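Local coordinates for fimbria adhesin protein (Klebsiella pneumoniae, PDB 3U4K) that serves as a fimbrial adhesin whose receptor-binding domain, the part in this chain, recognises human collagen V, at residues V44-V50 with K141-T146. Residues are numbered along the deposited sequence; the frame is centred on the assembly and turned at random.
Sequences VSPDLPV and KTSTTT
Val50 and Lys141 bring the two segments closest, their CA atoms 5.4 Å apart, whereas at the other end Val44 and Thr146 are separated by 7.7 Å between CA atoms. Neither segment forms a regular element across the contact: 44-50 leads from strand 40-43 toward strand 53-61 and bends through a type I turn from Ser45 to Leu48, while 141-146 begins with Lys141, the last residue of strand 133-141, and runs on as a loop. Backbone hydrogen bonds between Lys141 and both Gly51 and Ser52 carry on the pairing of the two long strands beside the contact.

The side chain of Lys141 does most of the joining. With CG anti to the backbone N (chi1 -168°) and the chain extended beyond it, the amine reaches the concave side of the 44-50 loop. There NZ donates to Ser45 O at 3.0 Å, from slightly off the carbonyl plane, and to Leu48 O, also 3.0 Å away, in the carbonyl plane on a lone pair. Pro46 O lies 3.4 Å from the same NZ. Ser45 OG accepts from Asp47 N, an ST turn that braces the bend on the side away from Lys141. On one flank, Val44 CG1 meets Thr146 OG1 at 3.8 Å; on the other, Val50 CG2 lies over the backbone carbonyls of Lys141 and Thr142.

Lysine thus fastens the first and last residues of the turn to the end of a barrel strand at one pole of this jelly-roll domain. Main-chain oxygens, rather than a carboxylate from these loops, receive the ammonium group, whose positive charge probably strengthens both bonds.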
loop_
_atom_site.group_PDB
_atom_site.type_symbol
_atom_site.label_atom_id
_atom_site.label_comp_id
_atom_site.label_asym_id
_atom_site.label_seq_id
_atom_site.Cartn_x
_atom_site.Cartn_y
_atom_site.Cartn_z
ATOM N N VAL A 44 -11.252 16.000 -7.130
ATOM C CA VAL A 44 -11.476 16.351 -5.724
ATOM C C VAL A 44 -12.520 17.457 -5.584
ATOM O O VAL A 44 -12.384 18.527 -6.177
ATOM C CB VAL A 44 -10.172 16.805 -5.033
ATOM C CG1 VAL A 44 -10.381 16.946 -3.533
ATOM C CG2 VAL A 44 -9.042 15.832 -5.314
ATOM N N SER A 45 -13.561 17.192 -4.799
ATOM C CA SER A 45 -14.586 18.192 -4.515
ATOM C C SER A 45 -14.106 19.166 -3.437
ATOM O O SER A 45 -13.518 18.742 -2.436
ATOM C CB SER A 45 -15.891 17.526 -4.075
ATOM O OG SER A 45 -16.773 18.479 -3.507
ATOM N N PRO A 46 -14.356 20.475 -3.637
ATOM C CA PRO A 46 -13.973 21.475 -2.640
ATOM C C PRO A 46 -14.752 21.325 -1.330
ATOM O O PRO A 46 -14.242 21.688 -0.267
ATOM C CB PRO A 46 -14.321 22.806 -3.322
ATOM C CG PRO A 46 -14.404 22.489 -4.779
ATOM C CD PRO A 46 -14.954 21.100 -4.831
ATOM N N ASP A 47 -15.964 20.776 -1.414
ATOM C CA ASP A 47 -16.848 20.612 -0.255
ATOM C C ASP A 47 -16.432 19.488 0.687
ATOM O O ASP A 47 -16.878 19.437 1.834
ATOM C CB ASP A 47 -18.282 20.374 -0.719
ATOM C CG ASP A 47 -18.872 21.583 -1.397
ATOM O OD1 ASP A 47 -19.350 22.493 -0.686
ATOM O OD2 ASP A 47 -18.853 21.621 -2.644
ATOM N N LEU A 48 -15.587 18.590 0.189
ATOM C CA LEU A 48 -15.118 17.437 0.949
ATOM C C LEU A 48 -14.267 17.889 2.138
ATOM O O LEU A 48 -13.246 18.555 1.949
ATOM C CB LEU A 48 -14.319 16.509 0.027
ATOM C CG LEU A 48 -14.472 14.990 0.141
ATOM C CD1 LEU A 48 -15.913 14.557 -0.087
ATOM C CD2 LEU A 48 -13.554 14.322 -0.866
ATOM N N PRO A 49 -14.700 17.549 3.369
ATOM C CA PRO A 49 -14.001 17.991 4.583
ATOM C C PRO A 49 -12.636 17.332 4.751
ATOM O O PRO A 49 -12.396 16.252 4.206
ATOM C CB PRO A 49 -14.946 17.569 5.714
ATOM C CG PRO A 49 -15.764 16.461 5.144
ATOM C CD PRO A 49 -15.901 16.749 3.678
ATOM N N VAL A 50 -11.753 17.989 5.499
ATOM C CA VAL A 50 -10.394 17.496 5.719
ATOM C C VAL A 50 -10.416 16.159 6.463
ATOM O O VAL A 50 -11.233 15.950 7.365
ATOM C CB VAL A 50 -9.507 18.550 6.437
ATOM C CG1 VAL A 50 -9.770 18.586 7.941
ATOM C CG2 VAL A 50 -8.035 18.301 6.156
ATOM N N LYS A 141 -7.930 13.503 1.852
ATOM C CA LYS A 141 -7.754 14.951 1.780
ATOM C C LYS A 141 -6.995 15.457 3.015
ATOM O O LYS A 141 -7.544 15.495 4.120
ATOM C CB LYS A 141 -9.112 15.646 1.639
ATOM C CG LYS A 141 -9.034 17.118 1.260
ATOM C CD LYS A 141 -10.376 17.642 0.779
ATOM C CE LYS A 141 -10.298 19.109 0.378
ATOM N NZ LYS A 141 -11.544 19.568 -0.297
ATOM N N THR A 142 -5.731 15.834 2.803
ATOM C CA THR A 142 -4.810 16.246 3.873
ATOM C C THR A 142 -5.028 17.697 4.308
ATOM O O THR A 142 -4.974 18.008 5.498
ATOM C CB THR A 142 -3.335 16.069 3.437
ATOM O OG1 THR A 142 -3.107 14.714 3.033
ATOM C CG2 THR A 142 -2.362 16.435 4.561
ATOM N N SER A 143 -5.260 18.576 3.336
ATOM C CA SER A 143 -5.468 19.998 3.592
ATOM C C SER A 143 -6.775 20.486 2.962
ATOM O O SER A 143 -7.334 19.823 2.084
ATOM C CB SER A 143 -4.283 20.807 3.053
ATOM O OG SER A 143 -4.456 22.195 3.283
ATOM N N THR A 144 -7.251 21.646 3.416
ATOM C CA THR A 144 -8.451 22.280 2.862
ATOM C C THR A 144 -8.217 22.754 1.425
ATOM O O THR A 144 -9.162 22.896 0.644
ATOM C CB THR A 144 -8.917 23.469 3.726
ATOM O OG1 THR A 144 -7.845 24.410 3.858
ATOM C CG2 THR A 144 -9.359 22.996 5.115
ATOM N N THR A 145 -6.952 22.998 1.093
ATOM C CA THR A 145 -6.543 23.318 -0.271
ATOM C C THR A 145 -5.755 22.157 -0.898
ATOM O O THR A 145 -4.697 21.760 -0.395
ATOM C CB THR A 145 -5.746 24.645 -0.339
ATOM O OG1 THR A 145 -5.174 24.798 -1.644
ATOM C CG2 THR A 145 -4.631 24.699 0.720
ATOM N N THR A 146 -6.284 21.617 -1.994
ATOM C CA THR A 146 -5.678 20.466 -2.669
ATOM C C THR A 146 -5.136 20.816 -4.052
ATOM O O THR A 146 -5.782 21.535 -4.815
ATOM C CB THR A 146 -6.672 19.294 -2.812
ATOM O OG1 THR A 146 -7.867 19.745 -3.462
ATOM C CG2 THR A 146 -7.026 18.719 -1.450
#